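Local atomic coordinates of glycosyl hydrolases family 31 family protein (Aspergillus niger, PDB entry 6DRU), a protein that releases alpha-xylose from the non-reducing terminal glucose of xyloglucan oligosaccharides, as a glycoside hydrolase of family 31. Residues A[44-49]-A[190-195]; A[141-146]-A[204-209]; A[227-232]-A[618-623]. All coordinates share one frame; numbering follows the deposited sequence.

Interaction 1: A[44-49]-A[190-195]; sequences ISFIYD and IWNMPA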
loop_
_atom_site.group_PDB
_atom_site.type_symbol
_atom_site.label_atom_id
_atom_site.label_comp_id
_atom_site.label_asym_id
_atom_site.label_seq_id
_atom_site.Cartn_x
_atom_site.Cartn_y
_atom_site.Cartn_z
ATOM N N ILE A 44 -5.311 20.594 8.392
ATOM C CA ILE A 44 -5.433 21.843 7.649
ATOM C C ILE A 44 -6.909 22.142 7.426
ATOM O O ILE A 44 -7.655 21.299 6.914
ATOM C CB ILE A 44 -4.669 21.777 6.314
ATOM C CG1 ILE A 44 -3.152 21.801 6.544
ATOM C CG2 ILE A 44 -5.096 22.912 5.395
ATOM C CD1 ILE A 44 -2.543 20.473 6.904
ATOM N N SER A 45 -7.329 23.344 7.813
ATOM C CA SER A 45 -8.714 23.776 7.713
ATOM C C SER A 45 -8.769 25.090 6.951
ATOM O O SER A 45 -7.867 25.925 7.068
ATOM C CB SER A 45 -9.357 23.950 9.096
ATOM O OG SER A 45 -10.691 24.417 8.985
ATOM N N PHE A 46 -9.822 25.259 6.158
ATOM C CA PHE A 46 -9.996 26.446 5.335
ATOM C C PHE A 46 -11.153 27.315 5.806
ATOM O O PHE A 46 -11.486 28.299 5.138
ATOM C CB PHE A 46 -10.188 26.042 3.872
ATOM C CG PHE A 46 -9.014 25.303 3.293
ATOM C CD1 PHE A 46 -7.919 25.993 2.797
ATOM C CD2 PHE A 46 -9.001 23.916 3.255
ATOM C CE1 PHE A 46 -6.832 25.315 2.269
ATOM C CE2 PHE A 46 -7.918 23.231 2.728
ATOM C CZ PHE A 46 -6.833 23.931 2.234
ATOM N N ILE A 47 -11.769 26.980 6.937
ATOM C CA ILE A 47 -12.884 27.748 7.475
ATOM C C ILE A 47 -12.434 28.456 8.746
ATOM O O ILE A 47 -11.507 28.017 9.436
ATOM C CB ILE A 47 -14.120 26.863 7.747
ATOM C CG1 ILE A 47 -13.824 25.857 8.858
ATOM C CG2 ILE A 47 -14.555 26.153 6.475
ATOM C CD1 ILE A 47 -15.057 25.153 9.379
ATOM N N TYR A 48 -13.102 29.568 9.048
ATOM C CA TYR A 48 -12.784 30.380 10.214
ATOM C C TYR A 48 -13.547 29.879 11.432
ATOM O O TYR A 48 -14.731 29.544 11.344
ATOM C CB TYR A 48 -13.127 31.850 9.954
ATOM C CG TYR A 48 -12.186 32.551 8.999
ATOM C CD1 TYR A 48 -12.324 32.406 7.625
ATOM C CD2 TYR A 48 -11.165 33.364 9.472
ATOM C CE1 TYR A 48 -11.466 33.046 6.749
ATOM C CE2 TYR A 48 -10.303 34.008 8.604
ATOM C CZ TYR A 48 -10.457 33.846 7.245
ATOM O OH TYR A 48 -9.600 34.486 6.378
ATOM N N ASP A 49 -12.863 29.838 12.572
ATOM C CA ASP A 49 -13.482 29.472 13.846
ATOM C C ASP A 49 -13.103 30.515 14.888
ATOM O O ASP A 49 -11.927 30.566 15.306
ATOM C CB ASP A 49 -13.060 28.077 14.295
ATOM C CG ASP A 49 -13.845 27.593 15.498
ATOM O OD1 ASP A 49 -14.849 28.245 15.855
ATOM O OD2 ASP A 49 -13.460 26.558 16.086
ATOM N N ILE A 190 -19.642 22.857 2.135
ATOM C CA ILE A 190 -18.194 23.015 2.064
ATOM C C ILE A 190 -17.549 21.724 2.544
ATOM O O ILE A 190 -17.734 21.326 3.698
ATOM C CB ILE A 190 -17.699 24.201 2.908
ATOM C CG1 ILE A 190 -18.387 25.494 2.477
ATOM C CG2 ILE A 190 -16.185 24.339 2.796
ATOM C CD1 ILE A 190 -18.016 26.690 3.327
ATOM N N TRP A 191 -16.795 21.075 1.658
ATOM C CA TRP A 191 -16.002 19.892 1.997
ATOM C C TRP A 191 -14.628 20.390 2.426
ATOM O O TRP A 191 -13.717 20.552 1.611
ATOM C CB TRP A 191 -15.952 18.943 0.806
ATOM C CG TRP A 191 -15.187 17.657 0.979
ATOM C CD1 TRP A 191 -13.957 17.365 0.465
ATOM C CD2 TRP A 191 -15.620 16.478 1.671
ATOM N NE1 TRP A 191 -13.590 16.086 0.804
ATOM C CE2 TRP A 191 -14.593 15.520 1.545
ATOM C CE3 TRP A 191 -16.770 16.141 2.392
ATOM C CZ2 TRP A 191 -14.680 14.252 2.115
ATOM C CZ3 TRP A 191 -16.855 14.878 2.957
ATOM C CH2 TRP A 191 -15.816 13.950 2.813
ATOM N N ASN A 192 -14.483 20.654 3.727
ATOM C CA ASN A 192 -13.288 21.292 4.286
ATOM C C ASN A 192 -12.162 20.264 4.420
ATOM O O ASN A 192 -11.802 19.811 5.509
ATOM C CB ASN A 192 -13.615 21.941 5.624
ATOM C CG ASN A 192 -12.468 22.771 6.168
ATOM O OD1 ASN A 192 -11.644 23.288 5.413
ATOM N ND2 ASN A 192 -12.408 22.901 7.488
ATOM N N MET A 193 -11.593 19.900 3.268
ATOM C CA MET A 193 -10.584 18.853 3.196
ATOM C C MET A 193 -9.503 19.254 2.198
ATOM O O MET A 193 -9.827 19.665 1.070
ATOM C CB MET A 193 -11.211 17.516 2.788
ATOM C CG MET A 193 -12.363 17.066 3.671
ATOM S SD MET A 193 -11.804 16.313 5.208
ATOM C CE MET A 193 -11.363 14.677 4.630
ATOM N N PRO A 194 -8.225 19.158 2.570
ATOM C CA PRO A 194 -7.139 19.435 1.622
ATOM C C PRO A 194 -6.698 18.240 0.791
ATOM O O PRO A 194 -5.792 18.390 -0.036
ATOM C CB PRO A 194 -6.008 19.883 2.555
ATOM C CG PRO A 194 -6.223 19.066 3.780
ATOM C CD PRO A 194 -7.717 18.897 3.928
ATOM N N ALA A 195 -7.305 17.074 0.980
ATOM C CA ALA A 195 -6.885 15.879 0.267
ATOM C C ALA A 195 -7.466 15.847 -1.140
ATOM O O ALA A 195 -8.570 16.338 -1.394
ATOM C CB ALA A 195 -7.309 14.621 1.029
HETATM O O HOH W 1 -9.617 19.669 7.103
#

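Interaction 2: A[141-146]-A[204-209]; sequences FSATPD and LRTRFT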
loop_
_atom_site.group_PDB
_atom_site.type_symbol
_atom_site.label_atom_id
_atom_site.label_comp_id
_atom_site.label_asym_id
_atom_site.label_seq_id
_atom_site.Cartn_x
_atom_site.Cartn_y
_atom_site.Cartn_z
ATOM N N PHE A 141 -24.275 11.540 0.368
ATOM C CA PHE A 141 -25.466 12.279 0.753
ATOM C C PHE A 141 -26.527 12.112 -0.327
ATOM O O PHE A 141 -26.210 11.954 -1.510
ATOM C CB PHE A 141 -25.162 13.771 0.963
ATOM C CG PHE A 141 -23.985 14.033 1.864
ATOM C CD1 PHE A 141 -22.704 14.136 1.343
ATOM C CD2 PHE A 141 -24.161 14.184 3.230
ATOM C CE1 PHE A 141 -21.620 14.379 2.169
ATOM C CE2 PHE A 141 -23.080 14.427 4.061
ATOM C CZ PHE A 141 -21.809 14.525 3.530
ATOM N N SER A 142 -27.790 12.150 0.087
ATOM C CA SER A 142 -28.884 11.954 -0.854
ATOM C C SER A 142 -29.033 13.160 -1.775
ATOM O O SER A 142 -28.644 14.283 -1.441
ATOM C CB SER A 142 -30.194 11.706 -0.110
ATOM O OG SER A 142 -30.567 12.838 0.659
ATOM N N ALA A 143 -29.597 12.909 -2.955
ATOM C CA ALA A 143 -29.866 13.956 -3.929
ATOM C C ALA A 143 -31.123 13.597 -4.708
ATOM O O ALA A 143 -31.513 12.429 -4.796
ATOM C CB ALA A 143 -28.680 14.163 -4.879
ATOM N N THR A 144 -31.754 14.619 -5.278
ATOM C CA THR A 144 -32.946 14.417 -6.085
ATOM C C THR A 144 -32.628 14.648 -7.559
ATOM O O THR A 144 -31.698 15.392 -7.887
ATOM C CB THR A 144 -34.074 15.362 -5.655
ATOM O OG1 THR A 144 -33.572 16.702 -5.578
ATOM C CG2 THR A 144 -34.626 14.950 -4.300
ATOM N N PRO A 145 -33.376 14.024 -8.474
ATOM C CA PRO A 145 -33.045 14.172 -9.900
ATOM C C PRO A 145 -33.167 15.597 -10.408
ATOM O O PRO A 145 -32.496 15.955 -11.384
ATOM C CB PRO A 145 -34.054 13.243 -10.591
ATOM C CG PRO A 145 -34.472 12.276 -9.534
ATOM C CD PRO A 145 -34.464 13.054 -8.258
ATOM N N ASP A 146 -33.995 16.422 -9.774
ATOM C CA ASP A 146 -34.252 17.782 -10.223
ATOM C C ASP A 146 -33.264 18.801 -9.666
ATOM O O ASP A 146 -33.374 19.990 -9.989
ATOM C CB ASP A 146 -35.685 18.188 -9.852
ATOM C CG ASP A 146 -35.934 18.152 -8.352
ATOM O OD1 ASP A 146 -35.531 19.101 -7.645
ATOM O OD2 ASP A 146 -36.531 17.162 -7.877
ATOM N N LEU A 204 -29.068 10.590 -7.768
ATOM C CA LEU A 204 -29.673 10.301 -6.477
ATOM C C LEU A 204 -28.697 10.348 -5.310
ATOM O O LEU A 204 -29.117 10.125 -4.169
ATOM C CB LEU A 204 -30.354 8.927 -6.516
ATOM C CG LEU A 204 -31.475 8.823 -7.547
ATOM C CD1 LEU A 204 -32.034 7.413 -7.596
ATOM C CD2 LEU A 204 -32.570 9.826 -7.221
ATOM N N ARG A 205 -27.418 10.628 -5.550
ATOM C CA ARG A 205 -26.439 10.612 -4.471
ATOM C C ARG A 205 -25.341 11.627 -4.745
ATOM O O ARG A 205 -24.814 11.689 -5.859
ATOM C CB ARG A 205 -25.814 9.225 -4.302
ATOM C CG ARG A 205 -24.732 9.184 -3.236
ATOM C CD ARG A 205 -24.111 7.808 -3.114
ATOM N NE ARG A 205 -23.359 7.462 -4.315
ATOM C CZ ARG A 205 -22.596 6.382 -4.431
ATOM N NH1 ARG A 205 -22.485 5.534 -3.415
ATOM N NH2 ARG A 205 -21.944 6.151 -5.562
ATOM N N THR A 206 -25.004 12.413 -3.729
ATOM C CA THR A 206 -23.838 13.282 -3.760
ATOM C C THR A 206 -22.750 12.654 -2.899
ATOM O O THR A 206 -22.985 12.344 -1.725
ATOM C CB THR A 206 -24.180 14.682 -3.249
ATOM O OG1 THR A 206 -25.176 15.269 -4.095
ATOM C CG2 THR A 206 -22.942 15.563 -3.245
ATOM N N ARG A 207 -21.564 12.465 -3.475
ATOM C CA ARG A 207 -20.487 11.759 -2.793
ATOM C C ARG A 207 -19.186 12.543 -2.891
ATOM O O ARG A 207 -18.790 12.965 -3.982
ATOM C CB ARG A 207 -20.292 10.355 -3.371
ATOM C CG ARG A 207 -19.217 9.559 -2.661
ATOM C CD ARG A 207 -19.101 8.156 -3.219
ATOM N NE ARG A 207 -19.566 7.156 -2.264
ATOM C CZ ARG A 207 -19.411 5.846 -2.421
ATOM N NH1 ARG A 207 -18.798 5.375 -3.498
ATOM N NH2 ARG A 207 -19.866 5.006 -1.501
ATOM N N PHE A 208 -18.526 12.720 -1.751
ATOM C CA PHE A 208 -17.191 13.294 -1.675
ATOM C C PHE A 208 -16.232 12.245 -1.134
ATOM O O PHE A 208 -16.591 11.466 -0.245
ATOM C CB PHE A 208 -17.168 14.534 -0.779
ATOM C CG PHE A 208 -18.039 15.650 -1.271
ATOM C CD1 PHE A 208 -19.378 15.709 -0.918
ATOM C CD2 PHE A 208 -17.523 16.642 -2.088
ATOM C CE1 PHE A 208 -20.187 16.737 -1.370
ATOM C CE2 PHE A 208 -18.324 17.672 -2.545
ATOM C CZ PHE A 208 -19.660 17.719 -2.185
ATOM N N THR A 209 -15.010 12.226 -1.667
ATOM C CA THR A 209 -14.000 11.268 -1.242
ATOM C C THR A 209 -12.709 11.991 -0.883
ATOM O O THR A 209 -12.438 13.094 -1.364
ATOM C CB THR A 209 -13.701 10.213 -2.324
ATOM O OG1 THR A 209 -13.024 10.827 -3.426
ATOM C CG2 THR A 209 -14.987 9.565 -2.820
#

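Interaction 3: A[227-232]-A[618-623]; sequences DYDTLQ and YMDFEK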
loop_
_atom_site.group_PDB
_atom_site.type_symbol
_atom_site.label_atom_id
_atom_site.label_comp_id
_atom_site.label_asym_id
_atom_site.label_seq_id
_atom_site.Cartn_x
_atom_site.Cartn_y
_atom_site.Cartn_z
ATOM N N ASP A 227 -32.747 32.752 -2.560
ATOM C CA ASP A 227 -31.951 33.774 -1.887
ATOM C C ASP A 227 -30.483 33.343 -1.868
ATOM O O ASP A 227 -29.924 32.934 -0.848
ATOM C CB ASP A 227 -32.500 34.019 -0.483
ATOM C CG ASP A 227 -31.872 35.216 0.196
ATOM O OD1 ASP A 227 -30.670 35.472 -0.027
ATOM O OD2 ASP A 227 -32.587 35.902 0.958
ATOM N N TYR A 228 -29.857 33.451 -3.042
ATOM C CA TYR A 228 -28.466 33.043 -3.196
ATOM C C TYR A 228 -27.485 34.061 -2.634
ATOM O O TYR A 228 -26.358 33.689 -2.293
ATOM C CB TYR A 228 -28.150 32.794 -4.672
ATOM C CG TYR A 228 -28.915 31.638 -5.268
ATOM C CD1 TYR A 228 -30.140 31.837 -5.894
ATOM C CD2 TYR A 228 -28.419 30.343 -5.195
ATOM C CE1 TYR A 228 -30.845 30.778 -6.435
ATOM C CE2 TYR A 228 -29.116 29.279 -5.733
ATOM C CZ TYR A 228 -30.330 29.502 -6.351
ATOM O OH TYR A 228 -31.028 28.445 -6.889
ATOM N N ASP A 229 -27.885 35.330 -2.534
ATOM C CA ASP A 229 -27.000 36.335 -1.958
ATOM C C ASP A 229 -26.700 36.033 -0.498
ATOM O O ASP A 229 -25.607 36.343 -0.009
ATOM C CB ASP A 229 -27.615 37.726 -2.108
ATOM C CG ASP A 229 -27.639 38.199 -3.548
ATOM O OD1 ASP A 229 -26.692 37.869 -4.295
ATOM O OD2 ASP A 229 -28.602 38.896 -3.935
ATOM N N THR A 230 -27.653 35.426 0.212
ATOM C CA THR A 230 -27.408 35.039 1.596
ATOM C C THR A 230 -26.465 33.846 1.671
ATOM O O THR A 230 -25.581 33.802 2.535
ATOM C CB THR A 230 -28.726 34.727 2.301
ATOM O OG1 THR A 230 -29.554 35.896 2.301
ATOM C CG2 THR A 230 -28.476 34.296 3.737
ATOM N N LEU A 231 -26.638 32.868 0.778
ATOM C CA LEU A 231 -25.722 31.732 0.731
ATOM C C LEU A 231 -24.281 32.196 0.558
ATOM O O LEU A 231 -23.378 31.734 1.266
ATOM C CB LEU A 231 -26.121 30.779 -0.396
ATOM C CG LEU A 231 -27.316 29.864 -0.136
ATOM C CD1 LEU A 231 -27.622 29.027 -1.367
ATOM C CD2 LEU A 231 -27.043 28.967 1.061
ATOM N N GLN A 232 -24.047 33.123 -0.373
ATOM C CA GLN A 232 -22.703 33.664 -0.553
ATOM C C GLN A 232 -22.266 34.491 0.649
ATOM O O GLN A 232 -21.068 34.565 0.943
ATOM C CB GLN A 232 -22.635 34.501 -1.830
ATOM C CG GLN A 232 -22.723 33.683 -3.105
ATOM C CD GLN A 232 -21.571 32.706 -3.247
ATOM O OE1 GLN A 232 -20.415 33.053 -3.000
ATOM N NE2 GLN A 232 -21.881 31.478 -3.645
ATOM N N TYR A 618 -29.455 33.257 -12.088
ATOM C CA TYR A 618 -30.318 32.706 -11.051
ATOM C C TYR A 618 -30.223 33.482 -9.744
ATOM O O TYR A 618 -31.139 33.399 -8.920
ATOM C CB TYR A 618 -29.996 31.226 -10.808
ATOM C CG TYR A 618 -28.570 30.931 -10.387
ATOM C CD1 TYR A 618 -28.142 31.166 -9.086
ATOM C CD2 TYR A 618 -27.659 30.392 -11.287
ATOM C CE1 TYR A 618 -26.847 30.891 -8.697
ATOM C CE2 TYR A 618 -26.360 30.110 -10.904
ATOM C CZ TYR A 618 -25.960 30.364 -9.609
ATOM O OH TYR A 618 -24.669 30.089 -9.221
ATOM N N MET A 619 -29.145 34.240 -9.536
ATOM C CA MET A 619 -28.982 34.937 -8.267
ATOM C C MET A 619 -29.897 36.148 -8.156
ATOM O O MET A 619 -30.235 36.565 -7.043
ATOM C CB MET A 619 -27.526 35.359 -8.082
ATOM C CG MET A 619 -26.602 34.210 -7.737
ATOM S SD MET A 619 -25.114 34.768 -6.895
ATOM C CE MET A 619 -24.496 35.897 -8.116
ATOM N N ASP A 620 -30.302 36.729 -9.287
ATOM C CA ASP A 620 -31.123 37.931 -9.274
ATOM C C ASP A 620 -32.528 37.741 -9.825
ATOM O O ASP A 620 -33.399 38.567 -9.533
ATOM C CB ASP A 620 -30.438 39.053 -10.071
ATOM C CG ASP A 620 -29.349 39.753 -9.278
ATOM O OD1 ASP A 620 -29.503 39.892 -8.045
ATOM O OD2 ASP A 620 -28.344 40.172 -9.891
ATOM N N PHE A 621 -32.784 36.680 -10.598
ATOM C CA PHE A 621 -34.071 36.546 -11.270
ATOM C C PHE A 621 -34.665 35.146 -11.157
ATOM O O PHE A 621 -35.558 34.802 -11.938
ATOM C CB PHE A 621 -33.957 36.936 -12.749
ATOM C CG PHE A 621 -33.249 38.242 -12.987
ATOM C CD1 PHE A 621 -33.854 39.445 -12.663
ATOM C CD2 PHE A 621 -31.985 38.267 -13.555
ATOM C CE1 PHE A 621 -33.206 40.648 -12.885
ATOM C CE2 PHE A 621 -31.332 39.470 -13.782
ATOM C CZ PHE A 621 -31.946 40.661 -13.446
ATOM N N GLU A 622 -34.197 34.319 -10.220
ATOM C CA GLU A 622 -34.878 33.044 -10.005
ATOM C C GLU A 622 -36.194 33.249 -9.269
ATOM O O GLU A 622 -37.208 32.631 -9.614
ATOM C CB GLU A 622 -33.997 32.066 -9.232
ATOM C CG GLU A 622 -34.529 30.638 -9.294
ATOM C CD GLU A 622 -33.938 29.731 -8.235
ATOM O OE1 GLU A 622 -34.297 29.892 -7.049
ATOM O OE2 GLU A 622 -33.126 28.850 -8.589
ATOM N N LYS A 623 -36.193 34.108 -8.245
ATOM C CA LYS A 623 -37.436 34.455 -7.566
ATOM C C LYS A 623 -38.443 35.058 -8.536
ATOM O O LYS A 623 -39.651 34.827 -8.413
ATOM C CB LYS A 623 -37.156 35.438 -6.430
ATOM C CG LYS A 623 -36.496 34.838 -5.203
ATOM C CD LYS A 623 -35.911 35.937 -4.323
ATOM C CE LYS A 623 -35.860 35.526 -2.860
ATOM N NZ LYS A 623 -35.279 36.604 -2.011
#

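Interaction 1: A[44-49]-A[190-195]
The Phe46 ring meets the 190-195 segment along its edge: Asn192 OD1, the carbonyl carbon of Met193 and Pro194 CB all lie near the ring plane. The closest of them is OD1, 3.5 Å from Phe46 CD2, while Phe46 CE2 rests 3.9 Å from Pro194 CB. Trp441 and Tyr473 also pair edge-to-face with this ring. Within 190-195, Met193 CG lies over one face of the Trp191 indole, offset toward its rim. The Asn192 amide is turned 72° from the Phe46 ring and is held through both of its ends. Phe46 N donates to Asn192 OD1 at 2.8 Å, in the carbonyl plane and on a lone pair, and Asn192 ND2 donates to Ser45 OG at 2.7 Å, with the hydroxyl oxygen only 4° out of the amide plane. A further bond from ND2 to Asp217 helps to fix the rotation of the amide. Chi1 of -173° sets Asn192 CG anti to the backbone N; the amide beyond it meets one backbone N-H and one hydroxyl of the loop. Ile47 CG1 lies 3.6 Å from Asn192 ND2. At the other end of the contact, Pro194 CG packs 4.0 Å from Ile44 CB, and a water donates to both Ile44 O and Asn192 O, tying the two backbones together. Asn192 is the centre of an inverse gamma turn.

The contact thus joins the loop between strands 28-35 and 66-68 to strand 187-191 and the residues that follow it; that strand lies between strands 216-222 and 176-183 in the eight-stranded sheet. Beyond Phe46, helix 439-455 with Trp441 and the loop with Tyr473 bring in the TIM-barrel domain, so the loop is packed at an interdomain boundary.

Interaction 2: A[141-146]-A[204-209]
Phe141, Leu204 and Thr206 carry this antiparallel strand pairing. Phe141 and Thr206 form a hydrogen-bonded pair: Phe141 N donates to Thr206 O and Thr206 N donates to Phe141 O, each at 2.6 Å. Their side chains stand on the same face of the sheet. There the Phe141 ring holds Thr206 O at its edge and brings CE1 to 4.0 Å from Phe208 CD1, near the plane of the Phe208 ring, the two side chains crossing at about a right angle. On Thr206, OG1 is anti to the carbonyl carbon (chi1 -62°) and lies 3.8 Å from Ala143 CB.

Past the non-hydrogen-bonded pair of Ser142 and Arg205 the ladder frays. Ala143 N makes a weak bond to Leu204 O at 3.1 Å, and the Leu204 CA-H points to Ala143 O. Leu204 CB is directed away from the partner segment, but its CD2 branch returns to pack 3.9 Å from Pro145 CG, and the pairing ends in this apolar contact. The side chains of Ser142 and Arg205 diverge: Ser142 OG bonds to Asn113 beside an attached glycan, whereas Arg205 forms a salt bridge with Asp168 of the second subunit.

Strand 135-142 runs between strands 124-127 and 205-213, and strand 205-213 between 135-142 and 197-201, in the five-stranded antiparallel sheet. Phe141 meets Phe189 and Tyr218, and Phe208 meets Phe189 and Trp191; these partners belong to strands 187-191 and 216-222 of the eight-stranded sheet, consistent with the interior of a beta-sandwich.

Interaction 3: A[227-232]-A[618-623]
This is an interdomain contact centred on a T-shaped (edge-to-face) tyrosine pair, Tyr228 with Tyr618. It packs the N-terminal end of helix 228-239, which follows strand 216-222 and comes before strand 252-254 of the barrel sheet, against a short, weakly bonded helix at about 618-621 in the C-terminal domain of the family 31 enzyme. The edge of Tyr618 is directed at one face of Tyr228, with CD1 over the ring centre; the centroids are 4.8 Å apart and the planes 61° apart. The Tyr618 ring, whose CG lies between the backbone N and the carbonyl carbon (chi1 59°), is also stacked with Tyr150.

Met619 CG touches Tyr228 CB at 3.7 Å, filling in beside the root of the ring. At the far end of Tyr228, OH donates to Glu622 OE2 at 2.7 Å, approaching from above the carboxylate plane, and the Glu622 carboxyl carbon lies at the ring edge. Acidic groups also come near one another: Asp229 OD2 and Asp620 OD1 are 4.3 Å apart, and Arg615, which forms salt bridges with both residues, would offset their repulsion. Lys623 lies alongside Asp227, pointing the same way, but its NZ stays 4.1 Å from Asp227 OD2, too far for a salt bridge.

Asp227 is the N-cap of helix 228-239. Its OD1 accepts two bonds from the same face of the carboxylate plane, from Thr230 N at 3.0 Å and from Thr230 OG1 at 2.6 Å.

How the interactions relate
The three contacts have centres 21 to 24 Å apart. Interactions 1 and 2 cross along the chain, since 141-146 falls between 44-49 and 190-195, and they touch where Trp191 CD2 lies 3.5 Å from Phe208 CB, joining the eight-stranded and five-stranded sheets of the N-terminal region. Interaction 3 comes later and does not touch them: its nearest atoms are about 8 Å from interaction 1 and about 9 Å from interaction 2. Its helix 228-239 directly follows strand 216-222, a neighbour of strand 187-191. Together the contacts connect the N-terminal beta region internally, to the TIM-barrel domain and to the C-terminal domain, away from the xylose pocket.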